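Local coordinates for protein peptide amidase (Stenotrophomonas maltophilia, PDB 1M22) that is an amidase signature enzyme that probably hydrolyses amide bonds, likely the C-terminal amide of peptides, using a serine nucleophile, at residues A[10-15]-A[228-233]; A[153-158]-A[488-493]; A[263-268]-A[473-478]; A[277-282]-A[413-418]; A[447-452]-A[479-484]. All coordinates share one frame; numbering follows the deposited sequence.

Contact 1 (A[10-15]-A[228-233]); sequences ETDVAD and ARSVAD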
# COMPACT_ATOMS: atom_id res chain seq x y z
N GLU A 10 10.84 8.18 -13.49
CA GLU A 10 10.07 9.29 -12.92
C GLU A 10 9.01 9.88 -13.84
O GLU A 10 8.56 11.01 -13.62
CB GLU A 10 11.02 10.41 -12.48
CG GLU A 10 12.16 9.95 -11.57
CD GLU A 10 11.66 9.23 -10.34
OE1 GLU A 10 10.84 9.81 -9.59
OE2 GLU A 10 12.09 8.08 -10.11
N THR A 11 8.59 9.13 -14.86
CA THR A 11 7.58 9.63 -15.79
C THR A 11 6.18 9.27 -15.31
O THR A 11 5.87 8.09 -15.09
CB THR A 11 7.80 9.06 -17.20
OG1 THR A 11 9.15 9.32 -17.61
CG2 THR A 11 6.85 9.71 -18.19
N ASP A 12 5.33 10.28 -15.16
CA ASP A 12 3.96 10.09 -14.69
C ASP A 12 3.08 9.32 -15.66
O ASP A 12 3.33 9.29 -16.87
CB ASP A 12 3.30 11.44 -14.40
CG ASP A 12 3.94 12.18 -13.25
OD1 ASP A 12 4.09 11.57 -12.17
OD2 ASP A 12 4.29 13.37 -13.42
N VAL A 13 2.04 8.70 -15.12
CA VAL A 13 1.09 7.93 -15.91
C VAL A 13 0.49 8.77 -17.04
O VAL A 13 0.41 8.31 -18.18
CB VAL A 13 -0.06 7.40 -15.01
CG1 VAL A 13 -1.15 6.77 -15.86
CG2 VAL A 13 0.50 6.37 -14.03
N ALA A 14 0.08 9.99 -16.73
CA ALA A 14 -0.52 10.87 -17.73
C ALA A 14 0.45 11.17 -18.86
O ALA A 14 0.05 11.32 -20.01
CB ALA A 14 -0.99 12.16 -17.09
N ASP A 15 1.74 11.28 -18.54
CA ASP A 15 2.74 11.57 -19.55
C ASP A 15 2.99 10.34 -20.42
O ASP A 15 3.11 10.45 -21.64
CB ASP A 15 4.04 12.05 -18.90
CG ASP A 15 3.91 13.44 -18.30
OD1 ASP A 15 3.60 14.38 -19.06
OD2 ASP A 15 4.11 13.59 -17.08
N ALA A 228 2.75 4.82 -5.82
CA ALA A 228 3.25 5.49 -7.01
C ALA A 228 4.30 6.52 -6.64
O ALA A 228 4.46 6.87 -5.48
CB ALA A 228 2.09 6.17 -7.73
N ARG A 229 5.00 7.03 -7.65
CA ARG A 229 6.02 8.03 -7.39
C ARG A 229 5.43 9.42 -7.21
O ARG A 229 6.07 10.31 -6.66
CB ARG A 229 7.05 8.03 -8.52
CG ARG A 229 7.91 6.78 -8.57
CD ARG A 229 8.78 6.76 -9.81
NE ARG A 229 7.98 6.72 -11.03
CZ ARG A 229 7.43 5.63 -11.54
NH1 ARG A 229 7.60 4.45 -10.95
NH2 ARG A 229 6.69 5.71 -12.64
N SER A 230 4.19 9.60 -7.67
CA SER A 230 3.52 10.90 -7.57
C SER A 230 2.07 10.77 -7.15
O SER A 230 1.45 9.71 -7.32
CB SER A 230 3.57 11.61 -8.92
OG SER A 230 2.72 10.96 -9.86
N VAL A 231 1.53 11.85 -6.60
CA VAL A 231 0.14 11.87 -6.17
C VAL A 231 -0.79 11.72 -7.37
O VAL A 231 -1.81 11.05 -7.28
CB VAL A 231 -0.18 13.18 -5.41
CG1 VAL A 231 -1.67 13.24 -5.07
CG2 VAL A 231 0.65 13.25 -4.13
N ALA A 232 -0.43 12.33 -8.50
CA ALA A 232 -1.26 12.22 -9.70
C ALA A 232 -1.39 10.77 -10.15
O ALA A 232 -2.46 10.32 -10.54
CB ALA A 232 -0.65 13.06 -10.82
N ASP A 233 -0.28 10.02 -10.09
CA ASP A 233 -0.31 8.61 -10.48
C ASP A 233 -1.18 7.81 -9.51
O ASP A 233 -1.95 6.95 -9.93
CB ASP A 233 1.11 8.03 -10.48
CG ASP A 233 1.93 8.48 -11.68
OD1 ASP A 233 1.44 9.32 -12.47
OD2 ASP A 233 3.07 7.99 -11.83
O HOH W 1 4.14 6.33 -14.07
O HOH W 2 -0.19 10.95 -13.96

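Contact 2 (A[153-158]-A[488-493]); sequences RNPYRI and RPPHFD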
# COMPACT_ATOMS: atom_id res chain seq x y z
N ARG A 153 14.92 -5.73 -0.76
CA ARG A 153 15.85 -4.73 -0.24
C ARG A 153 15.48 -3.30 -0.60
O ARG A 153 14.92 -3.04 -1.67
CB ARG A 153 17.26 -5.03 -0.75
CG ARG A 153 17.78 -6.38 -0.28
CD ARG A 153 19.12 -6.74 -0.89
NE ARG A 153 19.60 -8.02 -0.37
CZ ARG A 153 20.10 -8.19 0.85
NH1 ARG A 153 20.19 -7.17 1.69
NH2 ARG A 153 20.50 -9.39 1.24
N ASN A 154 15.81 -2.37 0.29
CA ASN A 154 15.54 -0.96 0.06
C ASN A 154 16.52 -0.49 -1.02
O ASN A 154 17.74 -0.62 -0.85
CB ASN A 154 15.76 -0.17 1.35
CG ASN A 154 15.27 1.25 1.25
OD1 ASN A 154 15.61 1.97 0.30
ND2 ASN A 154 14.47 1.67 2.23
N PRO A 155 16.02 0.07 -2.12
CA PRO A 155 16.91 0.53 -3.19
C PRO A 155 17.81 1.71 -2.85
O PRO A 155 18.81 1.96 -3.54
CB PRO A 155 15.95 0.83 -4.34
CG PRO A 155 14.72 1.31 -3.63
CD PRO A 155 14.61 0.35 -2.45
N TYR A 156 17.48 2.44 -1.79
CA TYR A 156 18.29 3.59 -1.39
C TYR A 156 19.56 3.16 -0.66
O TYR A 156 20.54 3.90 -0.61
CB TYR A 156 17.48 4.56 -0.53
CG TYR A 156 16.42 5.29 -1.33
CD1 TYR A 156 15.19 4.68 -1.61
CD2 TYR A 156 16.68 6.54 -1.88
CE1 TYR A 156 14.25 5.31 -2.43
CE2 TYR A 156 15.74 7.18 -2.70
CZ TYR A 156 14.54 6.56 -2.97
OH TYR A 156 13.62 7.18 -3.80
N ARG A 157 19.53 1.95 -0.11
CA ARG A 157 20.67 1.36 0.60
C ARG A 157 20.26 -0.10 0.75
O ARG A 157 19.49 -0.44 1.65
CB ARG A 157 20.85 2.03 1.95
CG ARG A 157 22.13 1.69 2.67
CD ARG A 157 22.24 2.65 3.85
NE ARG A 157 23.16 3.69 3.52
CZ ARG A 157 23.07 5.01 3.38
NH1 ARG A 157 21.99 5.77 3.52
NH2 ARG A 157 24.21 5.57 3.05
N ILE A 158 20.77 -0.95 -0.13
CA ILE A 158 20.37 -2.36 -0.16
C ILE A 158 20.59 -3.21 1.08
O ILE A 158 20.07 -4.32 1.17
CB ILE A 158 20.96 -3.07 -1.41
CG1 ILE A 158 22.49 -3.02 -1.39
CG2 ILE A 158 20.42 -2.42 -2.67
CD1 ILE A 158 23.14 -4.03 -0.46
N ARG A 488 13.44 11.93 -4.48
CA ARG A 488 14.70 11.79 -5.18
C ARG A 488 14.83 10.30 -5.43
O ARG A 488 14.65 9.50 -4.51
CB ARG A 488 15.86 12.29 -4.31
CG ARG A 488 15.88 13.80 -4.12
CD ARG A 488 16.19 14.51 -5.43
NE ARG A 488 16.16 15.96 -5.31
CZ ARG A 488 15.05 16.69 -5.22
NH1 ARG A 488 13.86 16.09 -5.25
NH2 ARG A 488 15.12 18.01 -5.11
N PRO A 489 15.10 9.89 -6.68
CA PRO A 489 15.23 8.46 -6.97
C PRO A 489 16.45 7.86 -6.30
O PRO A 489 17.40 8.56 -5.95
CB PRO A 489 15.34 8.43 -8.49
CG PRO A 489 16.05 9.71 -8.80
CD PRO A 489 15.36 10.70 -7.89
N PRO A 490 16.43 6.53 -6.08
CA PRO A 490 17.57 5.86 -5.45
C PRO A 490 18.74 5.79 -6.42
O PRO A 490 18.55 5.76 -7.63
CB PRO A 490 17.00 4.49 -5.11
CG PRO A 490 16.04 4.24 -6.23
CD PRO A 490 15.34 5.58 -6.35
N HIS A 491 19.95 5.78 -5.88
CA HIS A 491 21.14 5.71 -6.71
C HIS A 491 21.74 4.31 -6.62
O HIS A 491 22.06 3.84 -5.52
CB HIS A 491 22.17 6.75 -6.27
CG HIS A 491 23.41 6.77 -7.11
ND1 HIS A 491 24.26 5.69 -7.20
CD2 HIS A 491 23.94 7.74 -7.89
CE1 HIS A 491 25.26 5.99 -8.01
NE2 HIS A 491 25.09 7.23 -8.44
N PHE A 492 21.88 3.64 -7.76
CA PHE A 492 22.45 2.30 -7.78
C PHE A 492 23.93 2.38 -8.15
O PHE A 492 24.34 3.25 -8.92
CB PHE A 492 21.71 1.42 -8.79
CG PHE A 492 20.25 1.26 -8.50
CD1 PHE A 492 19.30 2.04 -9.16
CD2 PHE A 492 19.81 0.35 -7.54
CE1 PHE A 492 17.94 1.91 -8.87
CE2 PHE A 492 18.46 0.22 -7.25
CZ PHE A 492 17.52 1.00 -7.92
N ASP A 493 24.73 1.46 -7.59
CA ASP A 493 26.17 1.43 -7.86
C ASP A 493 26.44 1.43 -9.36
O ASP A 493 27.16 2.28 -9.88
CB ASP A 493 26.82 0.19 -7.25
CG ASP A 493 26.56 0.05 -5.76
OD1 ASP A 493 26.39 1.08 -5.07
OD2 ASP A 493 26.54 -1.10 -5.27
O HOH W 3 21.43 1.31 -4.22
O HOH W 4 20.37 6.01 -2.87

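Contact 3 (A[263-268]-A[473-478]); sequences TARLDP and LIEMAY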
# COMPACT_ATOMS: atom_id res chain seq x y z
N THR A 263 -8.47 12.39 -10.37
CA THR A 263 -7.45 13.26 -10.96
C THR A 263 -7.98 14.69 -11.08
O THR A 263 -7.22 15.63 -11.29
CB THR A 263 -6.98 12.77 -12.36
OG1 THR A 263 -8.03 12.89 -13.31
CG2 THR A 263 -6.53 11.32 -12.27
N ALA A 264 -9.30 14.85 -10.95
CA ALA A 264 -9.91 16.17 -11.00
C ALA A 264 -9.56 16.94 -9.73
O ALA A 264 -9.68 18.16 -9.67
CB ALA A 264 -11.43 16.05 -11.13
N ARG A 265 -9.11 16.21 -8.71
CA ARG A 265 -8.75 16.81 -7.43
C ARG A 265 -7.27 17.20 -7.35
O ARG A 265 -6.79 17.62 -6.29
CB ARG A 265 -9.09 15.85 -6.28
CG ARG A 265 -10.59 15.61 -6.08
CD ARG A 265 -11.24 16.76 -5.32
NE ARG A 265 -11.28 18.01 -6.08
CZ ARG A 265 -12.03 18.21 -7.16
NH1 ARG A 265 -12.81 17.25 -7.61
NH2 ARG A 265 -11.99 19.39 -7.78
N LEU A 266 -6.56 17.07 -8.46
CA LEU A 266 -5.15 17.45 -8.50
C LEU A 266 -5.10 18.97 -8.69
O LEU A 266 -4.77 19.48 -9.76
CB LEU A 266 -4.44 16.72 -9.64
CG LEU A 266 -4.48 15.19 -9.52
CD1 LEU A 266 -3.89 14.56 -10.77
CD2 LEU A 266 -3.72 14.73 -8.27
N ASP A 267 -5.44 19.67 -7.62
CA ASP A 267 -5.49 21.13 -7.60
C ASP A 267 -4.26 21.74 -6.92
O ASP A 267 -4.05 21.54 -5.73
CB ASP A 267 -6.75 21.55 -6.83
CG ASP A 267 -7.03 23.03 -6.92
OD1 ASP A 267 -6.13 23.80 -7.31
OD2 ASP A 267 -8.16 23.44 -6.57
N PRO A 268 -3.44 22.49 -7.67
CA PRO A 268 -2.24 23.11 -7.10
C PRO A 268 -2.55 24.15 -6.01
O PRO A 268 -1.66 24.57 -5.27
CB PRO A 268 -1.54 23.70 -8.32
CG PRO A 268 -2.67 24.02 -9.23
CD PRO A 268 -3.55 22.81 -9.11
N LEU A 473 -8.07 14.86 0.72
CA LEU A 473 -6.70 14.48 1.04
C LEU A 473 -5.80 14.56 -0.18
O LEU A 473 -4.65 14.98 -0.10
CB LEU A 473 -6.64 13.07 1.63
CG LEU A 473 -7.22 12.88 3.03
CD1 LEU A 473 -6.96 11.46 3.50
CD2 LEU A 473 -6.57 13.88 3.99
N ILE A 474 -6.34 14.16 -1.33
CA ILE A 474 -5.57 14.21 -2.56
C ILE A 474 -5.27 15.65 -2.96
O ILE A 474 -4.15 15.97 -3.36
CB ILE A 474 -6.31 13.47 -3.70
CG1 ILE A 474 -6.23 11.96 -3.45
CG2 ILE A 474 -5.68 13.82 -5.05
CD1 ILE A 474 -7.08 11.12 -4.38
N GLU A 475 -6.26 16.53 -2.84
CA GLU A 475 -6.06 17.95 -3.17
C GLU A 475 -4.93 18.53 -2.33
O GLU A 475 -4.06 19.23 -2.84
CB GLU A 475 -7.31 18.78 -2.87
CG GLU A 475 -8.59 18.38 -3.54
CD GLU A 475 -9.72 19.35 -3.22
OE1 GLU A 475 -9.86 19.73 -2.03
OE2 GLU A 475 -10.46 19.74 -4.15
N MET A 476 -4.98 18.26 -1.03
CA MET A 476 -3.98 18.78 -0.11
C MET A 476 -2.59 18.19 -0.34
O MET A 476 -1.59 18.91 -0.36
CB MET A 476 -4.44 18.54 1.33
CG MET A 476 -5.70 19.34 1.67
SD MET A 476 -6.33 19.10 3.34
CE MET A 476 -5.19 19.97 4.24
N ALA A 477 -2.53 16.87 -0.52
CA ALA A 477 -1.27 16.19 -0.75
C ALA A 477 -0.64 16.64 -2.07
O ALA A 477 0.57 16.84 -2.15
CB ALA A 477 -1.49 14.68 -0.76
N TYR A 478 -1.46 16.80 -3.10
CA TYR A 478 -0.97 17.24 -4.40
C TYR A 478 -0.41 18.66 -4.30
O TYR A 478 0.67 18.94 -4.81
CB TYR A 478 -2.09 17.21 -5.43
CG TYR A 478 -1.66 17.64 -6.81
CD1 TYR A 478 -0.89 16.81 -7.62
CD2 TYR A 478 -2.03 18.89 -7.32
CE1 TYR A 478 -0.49 17.20 -8.89
CE2 TYR A 478 -1.63 19.30 -8.59
CZ TYR A 478 -0.86 18.45 -9.37
OH TYR A 478 -0.47 18.84 -10.63
O HOH W 5 -10.42 21.54 -6.35

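Contact 4 (A[277-282]-A[413-418]); sequences GLLQTP and LVAPTT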
# COMPACT_ATOMS: atom_id res chain seq x y z
N GLY A 277 -3.94 19.91 11.30
CA GLY A 277 -3.43 19.71 12.64
C GLY A 277 -2.14 18.90 12.58
O GLY A 277 -2.12 17.78 12.07
N LEU A 278 -1.05 19.48 13.08
CA LEU A 278 0.25 18.79 13.10
C LEU A 278 0.30 17.99 14.39
O LEU A 278 0.37 18.56 15.48
CB LEU A 278 1.39 19.80 13.06
CG LEU A 278 2.81 19.23 13.18
CD1 LEU A 278 3.07 18.22 12.07
CD2 LEU A 278 3.81 20.37 13.12
N LEU A 279 0.27 16.67 14.27
CA LEU A 279 0.27 15.79 15.43
C LEU A 279 1.53 15.84 16.28
O LEU A 279 2.64 15.65 15.78
CB LEU A 279 -0.03 14.35 15.00
CG LEU A 279 -1.41 14.16 14.35
CD1 LEU A 279 -1.56 12.72 13.89
CD2 LEU A 279 -2.50 14.52 15.35
N GLN A 280 1.34 16.08 17.57
CA GLN A 280 2.44 16.17 18.51
C GLN A 280 2.75 14.81 19.13
O GLN A 280 1.97 14.29 19.93
CB GLN A 280 2.10 17.17 19.61
CG GLN A 280 1.76 18.55 19.09
CD GLN A 280 2.92 19.20 18.37
OE1 GLN A 280 3.94 19.51 18.98
NE2 GLN A 280 2.77 19.41 17.07
N THR A 281 3.89 14.24 18.75
CA THR A 281 4.34 12.96 19.28
C THR A 281 5.86 12.99 19.26
O THR A 281 6.46 13.87 18.63
CB THR A 281 3.88 11.75 18.42
OG1 THR A 281 4.71 11.64 17.26
CG2 THR A 281 2.43 11.91 17.99
N PRO A 282 6.50 12.04 19.95
CA PRO A 282 7.97 11.98 19.99
C PRO A 282 8.63 11.85 18.62
O PRO A 282 9.81 12.14 18.47
CB PRO A 282 8.23 10.76 20.87
CG PRO A 282 7.07 10.78 21.82
CD PRO A 282 5.92 11.07 20.89
N LEU A 413 -5.07 15.73 9.43
CA LEU A 413 -4.04 15.66 10.45
C LEU A 413 -2.78 15.25 9.69
O LEU A 413 -2.86 14.44 8.76
CB LEU A 413 -4.38 14.59 11.49
CG LEU A 413 -5.72 14.78 12.20
CD1 LEU A 413 -5.99 13.60 13.12
CD2 LEU A 413 -5.71 16.08 12.98
N VAL A 414 -1.64 15.82 10.05
CA VAL A 414 -0.39 15.46 9.40
C VAL A 414 0.69 15.18 10.42
O VAL A 414 0.63 15.62 11.57
CB VAL A 414 0.10 16.57 8.43
CG1 VAL A 414 -0.95 16.84 7.38
CG2 VAL A 414 0.45 17.82 9.21
N ALA A 415 1.70 14.42 9.99
CA ALA A 415 2.81 14.06 10.85
C ALA A 415 3.82 13.30 10.02
O ALA A 415 3.53 12.89 8.90
CB ALA A 415 2.31 13.16 11.98
N PRO A 416 5.05 13.13 10.55
CA PRO A 416 6.02 12.37 9.76
C PRO A 416 5.40 10.97 9.75
O PRO A 416 4.80 10.56 10.75
CB PRO A 416 7.28 12.42 10.63
CG PRO A 416 7.12 13.69 11.41
CD PRO A 416 5.65 13.69 11.77
N THR A 417 5.54 10.24 8.66
CA THR A 417 4.95 8.91 8.58
C THR A 417 5.62 7.91 9.53
O THR A 417 4.94 7.18 10.26
CB THR A 417 5.03 8.37 7.14
OG1 THR A 417 4.43 9.33 6.27
CG2 THR A 417 4.29 7.04 7.01
N THR A 418 6.94 7.90 9.51
CA THR A 418 7.71 7.00 10.35
C THR A 418 9.17 7.47 10.32
O THR A 418 9.45 8.57 9.86
CB THR A 418 7.60 5.54 9.83
OG1 THR A 418 8.29 4.65 10.72
CG2 THR A 418 8.19 5.41 8.42

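Contact 5 (A[447-452]-A[479-484]); sequences LTVPMG and AYEQRT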
# COMPACT_ATOMS: atom_id res chain seq x y z
N LEU A 447 -2.52 9.02 3.56
CA LEU A 447 -1.73 9.19 2.35
C LEU A 447 -0.38 9.78 2.72
O LEU A 447 -0.31 10.81 3.40
CB LEU A 447 -2.49 10.15 1.42
CG LEU A 447 -2.13 10.39 -0.05
CD1 LEU A 447 -3.19 11.29 -0.67
CD2 LEU A 447 -0.76 11.02 -0.16
N THR A 448 0.70 9.14 2.28
CA THR A 448 2.03 9.65 2.57
C THR A 448 2.68 10.19 1.29
O THR A 448 2.54 9.61 0.22
CB THR A 448 2.94 8.56 3.20
OG1 THR A 448 4.22 9.13 3.52
CG2 THR A 448 3.13 7.38 2.26
N VAL A 449 3.36 11.33 1.43
CA VAL A 449 4.05 11.99 0.33
C VAL A 449 5.50 12.24 0.74
O VAL A 449 5.76 12.67 1.86
CB VAL A 449 3.41 13.37 -0.01
CG1 VAL A 449 4.13 14.01 -1.19
CG2 VAL A 449 1.93 13.20 -0.30
N PRO A 450 6.45 11.98 -0.16
CA PRO A 450 7.86 12.21 0.18
C PRO A 450 8.11 13.65 0.64
O PRO A 450 7.63 14.59 0.01
CB PRO A 450 8.58 11.91 -1.13
CG PRO A 450 7.74 10.83 -1.72
CD PRO A 450 6.33 11.34 -1.48
N MET A 451 8.85 13.82 1.73
CA MET A 451 9.13 15.16 2.21
C MET A 451 10.62 15.44 2.41
O MET A 451 11.00 16.50 2.90
CB MET A 451 8.36 15.46 3.49
CG MET A 451 8.89 14.83 4.76
SD MET A 451 8.20 15.71 6.18
CE MET A 451 8.86 17.24 5.91
N GLY A 452 11.46 14.49 2.03
CA GLY A 452 12.89 14.68 2.17
C GLY A 452 13.61 13.41 2.55
O GLY A 452 13.08 12.31 2.41
N ALA A 479 -1.14 19.54 -3.64
CA ALA A 479 -0.70 20.93 -3.48
C ALA A 479 0.64 20.99 -2.75
O ALA A 479 1.51 21.78 -3.10
CB ALA A 479 -1.75 21.73 -2.73
N TYR A 480 0.80 20.14 -1.74
CA TYR A 480 2.05 20.10 -0.99
C TYR A 480 3.18 19.58 -1.88
O TYR A 480 4.27 20.15 -1.94
CB TYR A 480 1.92 19.19 0.24
CG TYR A 480 3.26 18.86 0.85
CD1 TYR A 480 3.96 19.80 1.60
CD2 TYR A 480 3.86 17.62 0.61
CE1 TYR A 480 5.24 19.53 2.08
CE2 TYR A 480 5.14 17.34 1.08
CZ TYR A 480 5.83 18.30 1.81
OH TYR A 480 7.10 18.02 2.24
N GLU A 481 2.90 18.48 -2.57
CA GLU A 481 3.87 17.85 -3.45
C GLU A 481 4.36 18.77 -4.55
O GLU A 481 5.56 18.83 -4.85
CB GLU A 481 3.26 16.60 -4.07
CG GLU A 481 4.16 15.87 -5.04
CD GLU A 481 3.38 14.97 -5.97
OE1 GLU A 481 2.49 15.48 -6.67
OE2 GLU A 481 3.66 13.75 -5.99
N GLN A 482 3.44 19.50 -5.17
CA GLN A 482 3.81 20.38 -6.27
C GLN A 482 4.72 21.54 -5.92
O GLN A 482 5.43 22.05 -6.78
CB GLN A 482 2.55 20.87 -6.98
CG GLN A 482 1.82 19.76 -7.73
CD GLN A 482 2.74 19.01 -8.69
OE1 GLN A 482 3.08 17.85 -8.47
NE2 GLN A 482 3.14 19.69 -9.76
N ARG A 483 4.72 21.98 -4.66
CA ARG A 483 5.61 23.07 -4.31
C ARG A 483 6.89 22.58 -3.64
O ARG A 483 7.79 23.37 -3.37
CB ARG A 483 4.90 24.11 -3.43
CG ARG A 483 4.36 23.64 -2.10
CD ARG A 483 3.78 24.84 -1.35
NE ARG A 483 4.83 25.80 -1.00
CZ ARG A 483 4.75 27.12 -1.13
NH1 ARG A 483 3.64 27.68 -1.61
NH2 ARG A 483 5.77 27.88 -0.77
N THR A 484 6.99 21.28 -3.40
CA THR A 484 8.17 20.72 -2.77
C THR A 484 8.94 19.75 -3.67
O THR A 484 10.17 19.81 -3.74
CB THR A 484 7.82 20.00 -1.45
OG1 THR A 484 6.79 19.03 -1.69
CG2 THR A 484 7.35 21.01 -0.41
O HOH W 6 7.28 16.36 -2.13

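Contact 1 (A[10-15]-A[228-233])
Two hydrogen bonds tie Asp12 and Val13 to the start of helix 231-241. The backbone N of Val13, in the first turn of helix 13-21, donates to Asp233 OD1 at 2.8 Å in a fairly straight bond (164°), approaching from above the carboxylate plane. Ser230 OG gives its proton to Asp12 OD1, again at 2.8 Å and again from above the carboxylate. That serine oxygen does double duty: with chi1 at 70° it lies between its own backbone N and carbonyl carbon, where it also accepts from Asp233 N, the N-cap bond of the helix. The two carboxylates cross at about a right angle, with Asp12 OD1 and Asp233 OD1 3.5 Å apart. Such a pair of acceptors would be expected to repel, and the donors around them probably offset this. Water 2 adds to them, bridging Ala14 N and Asp233 OD1.

Farther out, Glu10 and Arg229 meet with little direct polar contact. The carboxylate of Glu10 rests on Arg229 CD, its OE2 3.6 Å away, while its OE1 forms a salt bridge with Arg487. Arg229 NH1 donates to the carbonyls of Val173 and Ala178, while Thr11 O lies at the guanidinium edge. Packing is modest: the Val13 methyl CG2 lies against the Asp233 carboxylate, 3.5 Å from OD1, and Val180 of the central sheet touches both side chains.

Taken together, an aspartate on the third residue of one helix holds the first-turn N-H of another, while the serine N-cap of its own helix holds the N-cap aspartate of the other: a junction of two helix N-termini beside the central sheet of the amidase fold.

Contact 2 (A[153-158]-A[488-493])
Pro490 lies flat against the ring of Tyr156, a proline-aromatic CH-pi contact that joins a type I beta turn, Asn154 to Arg157, to the C-terminal tail of the chain. Its CB sits 3.6 Å from the ring centroid and only 3° off the ring normal, practically over the centre of the face. CD of the same proline reaches the far end of the ring, 3.6 Å from Tyr156 CZ. Pro155 broadens the apolar patch: its CB is 3.9 Å from Pro490 CB and equally close to Phe492 CE2, so one proline carbon touches both a second proline and an aromatic ring. Phe492 in turn rests on Arg37 and Leu41 of helix 27-43.

Polar groups line the rim. Water 3 donates to both Pro155 O and His491 O, while water 4 donates to Tyr156 O and accepts from His491 N, two bridges between backbones that share no direct bond. Within the turn, Asn154 OD1 accepts from Tyr156 N in the plane of its amide carbonyl, forming an Asx turn. At the opposite end of the ring from the backbone, Tyr156 OH donates to Arg488 O at 2.6 Å, tilted 21° from the carbonyl plane.

Contact 3 (A[263-268]-A[473-478])
Leu266 and Tyr478 make the tight half of this contact, Arg265 and Glu475 the wetter half. Leu266 CB stands over the middle of the Tyr478 ring, 3.8 Å from its centroid and 3° off the normal, a CH-pi contact in which the two side chains cross at about a right angle. The tyrosine CG is anti to the backbone N, which carries the ring out toward the loop. Leu266 CD2 then continues over the rim, 3.6 Å from Tyr478 CD1, and reaches Ile474 CG2. The inverse gamma turn centred on Leu266 bends the chain round the ring, bringing Pro268 N to its edge and Pro268 CD near CE2. Beside the turn, the backbones also approach closely: Glu475 CA makes a CA-H...O contact with Arg265 O at 3.2 Å.

On the solvent side the grip is ionic. Arg265, bent at chi2 and chi3, runs side by side with Glu475, and its NE forms a salt bridge with Glu475 OE2 at 2.7 Å. The bond is clearly bent, at 136°, and reaches the carboxylate on its anti side but well out of the carboxylate plane, with the two planar groups turned 72° apart. Water 5 links three side chains here, accepting from Arg265 NH2 and donating to Glu475 OE2 and Asp267 OD2, and so bridges the two acids. Arg265 NH1 has a further partner in Tyr260 OH.

The contact fastens the loop leading to strand 275-279 against helix 470-484. Val231 of helix 231-241 touches Leu266, Ile474 and Tyr478, while Ala477 of helix 470-484 touches strand 446-454.

Contact 4 (A[277-282]-A[413-418])
Leu278 and Val414 form one rung of a parallel beta ladder, with Gly277 and Leu413 the rung before it. Strands 275-279 and 412-416 are neighbours in the large mixed sheet that forms the core of the amidase fold, in its parallel portion next to edge strand 306-310. Their short segments diverge by 36°, and the CA-CA spacing widens from 4.6 Å at Gly277-Leu413 to 5.5 Å at Leu279-Ala415. Val414 is the residue bonded through both of its backbone polar groups: its N donates to Gly277 O and its O accepts from Leu279 N, each at 2.9 Å.

Apolar side chains pack on both faces of the ladder. On one face Leu278, crossing Val414 at about a right angle, places CD1 3.9 Å from Val414 CG2; Ile293 of helix 289-302 also packs on Leu278 there. On the other face Leu279 CD1 meets Leu413 CB, and its CB rests 4.0 Å from Ala415 CB. Gly277 contributes only backbone to this face, beside Leu413.

Past the strand end, Gln280 folds back along its own chain, and its NE2 donates to Leu278 O at 3.0 Å, from above the carbonyl plane.

Contact 5 (A[447-452]-A[479-484])
Val449 and Met451 receive the ring of Tyr480 from helix 470-484, and most of the contact is apolar. Val449 CG1 lies at the edge of that ring, 4.0 Å from Tyr480 CD2, with the two side chains sliding past each other in opposite directions. The same methyl is also 4.0 Å from Glu481 CB, so one methyl touches two successive helix residues. Farther along the strand, Met451 CB lies 3.1 Å from Tyr480 OH, a close approach, and 4.2 Å from Tyr480 CZ. Tyr480 CB already points toward the strand, and CG is anti to the backbone N (chi1 166°).

Helix and strand run nearly in the same direction, 18° apart, with their axes 9.1 Å from one another, as expected of a helix layered on a beta sheet. Strand 446-454 belongs to the central sheet of the amidase fold, and Leu461 and Phe463 of the adjacent strand 457-464 also touch Tyr480. Farther along, the strand has a classic beta bulge, where Met451 and Gly452 both face Val459.

Polar links are sparse and indirect. Water 6 donates to Pro450 O and to Thr484 OG1, each at 2.8 Å, bridging the two segments. Thr484 OG1 donates in turn to Tyr480 O and sits over one face of the tyrosine ring, offset toward the rim. The carboxylate of Glu481 turns to a different neighbour, with OE2 accepting from Val231 N at the start of helix 231-241.

How the contacts relate
Contacts 1, 3 and 5 form a cluster on the same side of the chain's centre, their own centres 11 to 13 Å apart. Helix 470-484 serves both contact 3 and contact 5, and Val231 of contact 1 packs against residues of each. Contact 4 lies in the same sheet as the strand of contact 5, with centres 15 Å apart; Thr417 and Thr448 join them by a probable hydrogen bond. Contact 2 is the outlier, 19 Å or more from the others, although Pro489 touches Glu10. Along the chain, contact 1 closes before contacts 3, 4 and 5 open, and contact 2 encloses these three. The C-terminal region thus binds together parts far apart in sequence.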